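Local coordinates for protein thymidylate synthase A (Bacillus subtilis, PDB 1BSF) that catalyses the reductive methylation of dUMP to dTMP, with methylenetetrahydrofolate as both methyl donor and reductant, as a homodimer that supplies thymidylate for DNA synthesis, at residues A[38-43]-A[222-227]; A[57-62]-A[234-239]. One frame throughout, in Å; residues are numbered along the deposited sequence.

The two contacts join distant parts of the chain to opposite ends of one helix, 225-235. Interaction 1 sits where strand 209-223 runs into that helix, and interaction 2 where the helix gives way to a loop; their centres lie about 20 Å apart and their nearest atoms about 7 Å. Both are partly buried, neither wholly core nor wholly surface. In interaction 1 the main sheet sets the chemistry: backbone bonds in antiparallel register, backed by aliphatic and methyl-to-ring contacts, and it includes two predicted dUMP-binding residues. Interaction 2, away from the annotated sites, joins two irregular segments, and each of its two hydrogen bonds pairs a side chain with the backbone.

Interaction 1 of 2, residues A[38-43]-A[222-227]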
loop_
_atom_site.group_PDB
_atom_site.type_symbol
_atom_site.label_atom_id
_atom_site.label_comp_id
_atom_site.label_asym_id
_atom_site.label_seq_id
_atom_site.Cartn_x
_atom_site.Cartn_y
_atom_site.Cartn_z
ATOM N N HIS A 38 4.000 -13.644 -23.171
ATOM C CA HIS A 38 3.569 -12.273 -22.949
ATOM C C HIS A 38 2.241 -12.141 -22.210
ATOM O O HIS A 38 1.395 -13.036 -22.242
ATOM C CB HIS A 38 3.569 -11.506 -24.275
ATOM C CG HIS A 38 4.908 -10.924 -24.619
ATOM N ND1 HIS A 38 5.422 -9.811 -23.983
ATOM C CD2 HIS A 38 5.858 -11.325 -25.497
ATOM C CE1 HIS A 38 6.631 -9.554 -24.454
ATOM N NE2 HIS A 38 6.920 -10.457 -25.373
ATOM N N THR A 39 2.082 -11.007 -21.530
ATOM C CA THR A 39 0.903 -10.743 -20.711
ATOM C C THR A 39 0.091 -9.471 -21.031
ATOM O O THR A 39 0.448 -8.673 -21.905
ATOM C CB THR A 39 1.327 -10.671 -19.221
ATOM O OG1 THR A 39 1.578 -9.305 -18.856
ATOM C CG2 THR A 39 2.609 -11.454 -18.990
ATOM N N LEU A 40 -1.019 -9.318 -20.311
ATOM C CA LEU A 40 -1.891 -8.151 -20.410
ATOM C C LEU A 40 -2.054 -7.735 -18.951
ATOM O O LEU A 40 -2.035 -8.584 -18.060
ATOM C CB LEU A 40 -3.244 -8.526 -21.001
ATOM C CG LEU A 40 -3.218 -8.894 -22.488
ATOM C CD1 LEU A 40 -3.975 -10.180 -22.673
ATOM C CD2 LEU A 40 -3.838 -7.783 -23.337
ATOM N N SER A 41 -2.220 -6.445 -18.691
ATOM C CA SER A 41 -2.338 -6.015 -17.304
ATOM C C SER A 41 -3.133 -4.745 -17.045
ATOM O O SER A 41 -3.433 -3.974 -17.959
ATOM C CB SER A 41 -0.936 -5.849 -16.707
ATOM O OG SER A 41 0.008 -5.486 -17.708
ATOM N N VAL A 42 -3.471 -4.553 -15.771
ATOM C CA VAL A 42 -4.196 -3.375 -15.307
ATOM C C VAL A 42 -3.550 -2.919 -14.003
ATOM O O VAL A 42 -2.999 -3.714 -13.252
ATOM C CB VAL A 42 -5.695 -3.659 -15.026
ATOM C CG1 VAL A 42 -6.349 -4.341 -16.227
ATOM C CG2 VAL A 42 -5.841 -4.474 -13.756
ATOM N N ILE A 43 -3.627 -1.633 -13.728
ATOM C CA ILE A 43 -3.038 -1.100 -12.518
ATOM C C ILE A 43 -4.090 -0.878 -11.435
ATOM O O ILE A 43 -5.223 -0.470 -11.724
ATOM C CB ILE A 43 -2.345 0.239 -12.824
ATOM C CG1 ILE A 43 -0.985 -0.029 -13.463
ATOM C CG2 ILE A 43 -2.240 1.098 -11.565
ATOM C CD1 ILE A 43 -0.507 1.109 -14.358
ATOM N N VAL A 222 -2.081 -11.420 -16.350
ATOM C CA VAL A 222 -2.254 -12.817 -16.661
ATOM C C VAL A 222 -1.413 -13.008 -17.896
ATOM O O VAL A 222 -1.158 -12.052 -18.618
ATOM C CB VAL A 222 -3.727 -13.128 -16.964
ATOM C CG1 VAL A 222 -4.579 -12.714 -15.787
ATOM C CG2 VAL A 222 -4.180 -12.403 -18.228
ATOM N N TYR A 223 -0.964 -14.229 -18.129
ATOM C CA TYR A 223 -0.161 -14.488 -19.301
ATOM C C TYR A 223 -1.101 -14.804 -20.459
ATOM O O TYR A 223 -2.212 -15.270 -20.236
ATOM C CB TYR A 223 0.794 -15.649 -19.012
ATOM C CG TYR A 223 1.847 -15.282 -17.987
ATOM C CD1 TYR A 223 1.487 -14.674 -16.782
ATOM C CD2 TYR A 223 3.196 -15.495 -18.241
ATOM C CE1 TYR A 223 2.448 -14.280 -15.859
ATOM C CE2 TYR A 223 4.170 -15.104 -17.323
ATOM C CZ TYR A 223 3.791 -14.491 -16.133
ATOM O OH TYR A 223 4.757 -14.052 -15.248
ATOM N N THR A 224 -0.664 -14.530 -21.686
ATOM C CA THR A 224 -1.498 -14.791 -22.866
ATOM C C THR A 224 -1.985 -16.243 -22.964
ATOM O O THR A 224 -3.182 -16.506 -23.023
ATOM C CB THR A 224 -0.748 -14.418 -24.173
ATOM O OG1 THR A 224 0.661 -14.619 -24.000
ATOM C CG2 THR A 224 -1.010 -12.964 -24.533
ATOM N N ARG A 225 -1.062 -17.190 -22.973
ATOM C CA ARG A 225 -1.458 -18.591 -23.061
ATOM C C ARG A 225 -2.541 -18.953 -22.031
ATOM O O ARG A 225 -3.379 -19.832 -22.278
ATOM C CB ARG A 225 -0.239 -19.499 -22.873
ATOM C CG ARG A 225 0.628 -19.626 -24.126
ATOM C CD ARG A 225 1.045 -21.053 -24.394
ATOM N NE ARG A 225 2.304 -21.110 -25.131
ATOM C CZ ARG A 225 3.139 -22.146 -25.109
ATOM N NH1 ARG A 225 2.853 -23.225 -24.388
ATOM N NH2 ARG A 225 4.264 -22.106 -25.813
ATOM N N HIS A 226 -2.531 -18.267 -20.889
ATOM C CA HIS A 226 -3.497 -18.543 -19.824
ATOM C C HIS A 226 -4.924 -18.034 -20.063
ATOM O O HIS A 226 -5.851 -18.447 -19.369
ATOM C CB HIS A 226 -2.981 -17.967 -18.503
ATOM C CG HIS A 226 -1.664 -18.533 -18.065
ATOM N ND1 HIS A 226 -0.943 -18.009 -17.016
ATOM C CD2 HIS A 226 -0.944 -19.580 -18.529
ATOM C CE1 HIS A 226 0.167 -18.709 -16.849
ATOM N NE2 HIS A 226 0.190 -19.668 -17.756
ATOM N N ILE A 227 -5.100 -17.154 -21.043
ATOM C CA ILE A 227 -6.409 -16.570 -21.335
ATOM C C ILE A 227 -7.498 -17.572 -21.737
ATOM O O ILE A 227 -8.542 -17.680 -21.082
ATOM C CB ILE A 227 -6.291 -15.505 -22.449
ATOM C CG1 ILE A 227 -5.487 -14.301 -21.939
ATOM C CG2 ILE A 227 -7.676 -15.080 -22.911
ATOM C CD1 ILE A 227 -5.741 -12.986 -22.698
#
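Leu40 and Val222 exchange two backbone bonds as an antiparallel hydrogen-bonded pair. Leu40 N reaches Val222 O at 3.2 Å, almost along the C=O axis, while the return bond from Val222 N to Leu40 O is weak. Both side chains lie on one face of the sheet, where Ile14 of helix 3-17 packs on Val222. With CG beside the backbone N (chi1 -70°), the Leu40 side chain sends its CD1 toward Ile227, whose CD1 it meets at 3.3 Å, tighter than ordinary van der Waals contact; the two side chains cross at nearly a right angle.

The pairing belongs to the large mixed sheet of the thymidylate synthase fold, in which strand 39-49 runs antiparallel to strand 209-223. Val222 and Tyr223 are predicted to belong to the dUMP site, which is shared between the two subunits, and the Tyr223 side chain comes within about 3 Å (nearest atoms) of that of Asp183, a predicted folate-binding residue.

At the next pair, non-hydrogen-bonded, the methyl CG2 of Thr39 stands over the centre of the Tyr223 ring, 4.0 Å from its centroid and 7° off the normal, a CH-pi contact.

His38 contributes mainly its carbonyl, its ring being bound at ND1 by Asp21. Thr224 N donates to His38 O at 2.6 Å, and Thr224 OG1 adds a second donor to the same oxygen, although its modelled length, 2.5 Å, is doubtfully short. Replacing Thr224 with an alanine would probably leave His38 O with the amide alone from this segment and open a gap where the threonine methyl CG2 lies 3.3 Å from His38 O.

Interaction 2 of 2, residues A[57-62]-A[234-239]; sequences LTTKKV and MEREQF
Thr58 and Phe239 make the first link between the loop that precedes helix 64-77 and the chain just leaving helix 225-235, a partly buried loop-against-loop junction of the thymidylate synthase fold. The backbone N of Phe239 donates to Thr58 OG1 at 3.2 Å, with a bent N-H...O angle of 143°. That hydroxyl also bonds to Asp4 of helix 3-17, so one threonine ties together three parts of the chain. Thr58 OG1 further touches the neighbouring backbone, 3.6 Å from Gln238 CA.

Thr59 follows and rests its methyl against 236-238: CG2 lies 3.3 Å from Glu237 O and 4.0 Å from Gln238 CG, the side chains of Thr59 and Gln238 running side by side. The Thr59 hydroxyl turns instead to Gln233, within the helix. Thr59 CB meets the aliphatic start of Arg236, 3.9 Å from Arg236 CB.

Arg236 sets out with CG anti to the backbone N (chi1 -178°), then bends at its next two torsions, which brings the N-H of NE round to Thr59 O. There Arg236 NE donates to Thr59 O at 3.3 Å, the oxygen lying near the guanidinium plane while the donor sits well above the carbonyl plane.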
loop_
_atom_site.group_PDB
_atom_site.type_symbol
_atom_site.label_atom_id
_atom_site.label_comp_id
_atom_site.label_asym_id
_atom_site.label_seq_id
_atom_site.Cartn_x
_atom_site.Cartn_y
_atom_site.Cartn_z
ATOM N N LEU A 57 -11.272 -19.997 -4.259
ATOM C CA LEU A 57 -11.828 -20.381 -5.551
ATOM C C LEU A 57 -12.562 -21.720 -5.430
ATOM O O LEU A 57 -12.122 -22.625 -4.715
ATOM C CB LEU A 57 -10.712 -20.526 -6.586
ATOM C CG LEU A 57 -10.245 -19.346 -7.435
ATOM C CD1 LEU A 57 -8.986 -19.753 -8.186
ATOM C CD2 LEU A 57 -11.327 -18.922 -8.413
ATOM N N THR A 58 -13.682 -21.841 -6.131
ATOM C CA THR A 58 -14.458 -23.074 -6.114
ATOM C C THR A 58 -14.560 -23.598 -7.541
ATOM O O THR A 58 -15.155 -24.645 -7.787
ATOM C CB THR A 58 -15.880 -22.845 -5.555
ATOM O OG1 THR A 58 -16.754 -22.435 -6.616
ATOM C CG2 THR A 58 -15.861 -21.768 -4.471
ATOM N N THR A 59 -13.994 -22.844 -8.483
ATOM C CA THR A 59 -13.990 -23.247 -9.886
ATOM C C THR A 59 -12.632 -23.879 -10.163
ATOM O O THR A 59 -12.246 -24.098 -11.311
ATOM C CB THR A 59 -14.169 -22.055 -10.844
ATOM O OG1 THR A 59 -13.031 -21.183 -10.737
ATOM C CG2 THR A 59 -15.459 -21.306 -10.529
ATOM N N LYS A 60 -11.909 -24.156 -9.089
ATOM C CA LYS A 60 -10.598 -24.765 -9.180
ATOM C C LYS A 60 -10.106 -24.946 -7.759
ATOM O O LYS A 60 -10.537 -24.232 -6.852
ATOM C CB LYS A 60 -9.644 -23.869 -9.975
ATOM C CG LYS A 60 -8.363 -23.493 -9.235
ATOM C CD LYS A 60 -7.299 -22.975 -10.195
ATOM C CE LYS A 60 -6.344 -21.982 -9.522
ATOM N NZ LYS A 60 -6.075 -20.781 -10.377
ATOM N N LYS A 61 -9.218 -25.913 -7.571
ATOM C CA LYS A 61 -8.649 -26.194 -6.263
ATOM C C LYS A 61 -7.464 -25.274 -5.997
ATOM O O LYS A 61 -6.706 -24.946 -6.912
ATOM C CB LYS A 61 -8.183 -27.649 -6.195
ATOM C CG LYS A 61 -8.214 -28.242 -4.798
ATOM C CD LYS A 61 -6.893 -28.914 -4.431
ATOM C CE LYS A 61 -7.042 -29.804 -3.199
ATOM N NZ LYS A 61 -8.455 -30.230 -2.958
ATOM N N VAL A 62 -7.320 -24.853 -4.745
ATOM C CA VAL A 62 -6.215 -23.994 -4.358
ATOM C C VAL A 62 -5.311 -24.843 -3.480
ATOM O O VAL A 62 -5.747 -25.854 -2.929
ATOM C CB VAL A 62 -6.691 -22.768 -3.527
ATOM C CG1 VAL A 62 -5.504 -22.117 -2.821
ATOM C CG2 VAL A 62 -7.368 -21.751 -4.423
ATOM N N MET A 234 -14.257 -19.314 -15.833
ATOM C CA MET A 234 -15.323 -18.352 -15.603
ATOM C C MET A 234 -16.694 -18.989 -15.707
ATOM O O MET A 234 -17.579 -18.707 -14.897
ATOM C CB MET A 234 -15.224 -17.232 -16.624
ATOM C CG MET A 234 -13.811 -16.787 -16.882
ATOM S SD MET A 234 -13.509 -15.217 -16.089
ATOM C CE MET A 234 -14.701 -14.201 -16.941
ATOM N N GLU A 235 -16.864 -19.843 -16.715
ATOM C CA GLU A 235 -18.139 -20.521 -16.959
ATOM C C GLU A 235 -18.325 -21.775 -16.122
ATOM O O GLU A 235 -19.396 -22.370 -16.107
ATOM C CB GLU A 235 -18.278 -20.863 -18.446
ATOM C CG GLU A 235 -18.832 -19.705 -19.276
ATOM C CD GLU A 235 -17.865 -19.230 -20.346
ATOM O OE1 GLU A 235 -17.659 -19.988 -21.321
ATOM O OE2 GLU A 235 -17.314 -18.108 -20.212
ATOM N N ARG A 236 -17.275 -22.167 -15.421
ATOM C CA ARG A 236 -17.325 -23.337 -14.563
ATOM C C ARG A 236 -18.397 -23.105 -13.504
ATOM O O ARG A 236 -18.865 -21.988 -13.322
ATOM C CB ARG A 236 -15.959 -23.555 -13.908
ATOM C CG ARG A 236 -15.871 -24.784 -13.022
ATOM C CD ARG A 236 -15.202 -25.933 -13.750
ATOM N NE ARG A 236 -13.746 -25.903 -13.627
ATOM C CZ ARG A 236 -12.933 -26.750 -14.252
ATOM N NH1 ARG A 236 -13.440 -27.691 -15.046
ATOM N NH2 ARG A 236 -11.619 -26.666 -14.080
ATOM N N GLU A 237 -18.786 -24.167 -12.812
ATOM C CA GLU A 237 -19.811 -24.083 -11.778
ATOM C C GLU A 237 -19.275 -23.374 -10.540
ATOM O O GLU A 237 -18.062 -23.273 -10.348
ATOM C CB GLU A 237 -20.287 -25.496 -11.395
ATOM C CG GLU A 237 -21.438 -25.527 -10.393
ATOM C CD GLU A 237 -22.358 -26.725 -10.586
ATOM O OE1 GLU A 237 -21.850 -27.863 -10.661
ATOM O OE2 GLU A 237 -23.594 -26.530 -10.663
ATOM N N GLN A 238 -20.184 -22.878 -9.709
ATOM C CA GLN A 238 -19.791 -22.207 -8.478
ATOM C C GLN A 238 -20.516 -22.834 -7.296
ATOM O O GLN A 238 -21.729 -22.702 -7.157
ATOM C CB GLN A 238 -20.094 -20.707 -8.552
ATOM C CG GLN A 238 -18.894 -19.876 -8.983
ATOM C CD GLN A 238 -19.130 -18.387 -8.858
ATOM O OE1 GLN A 238 -19.304 -17.866 -7.754
ATOM N NE2 GLN A 238 -19.132 -17.692 -9.990
ATOM N N PHE A 239 -19.765 -23.536 -6.456
ATOM C CA PHE A 239 -20.335 -24.177 -5.280
ATOM C C PHE A 239 -20.199 -23.206 -4.114
ATOM O O PHE A 239 -19.612 -22.150 -4.260
ATOM C CB PHE A 239 -19.576 -25.471 -4.956
ATOM C CG PHE A 239 -19.055 -26.197 -6.170
ATOM C CD1 PHE A 239 -17.804 -25.887 -6.698
ATOM C CD2 PHE A 239 -19.821 -27.185 -6.788
ATOM C CE1 PHE A 239 -17.324 -26.544 -7.822
ATOM C CE2 PHE A 239 -19.351 -27.853 -7.915
ATOM C CZ PHE A 239 -18.100 -27.531 -8.436
#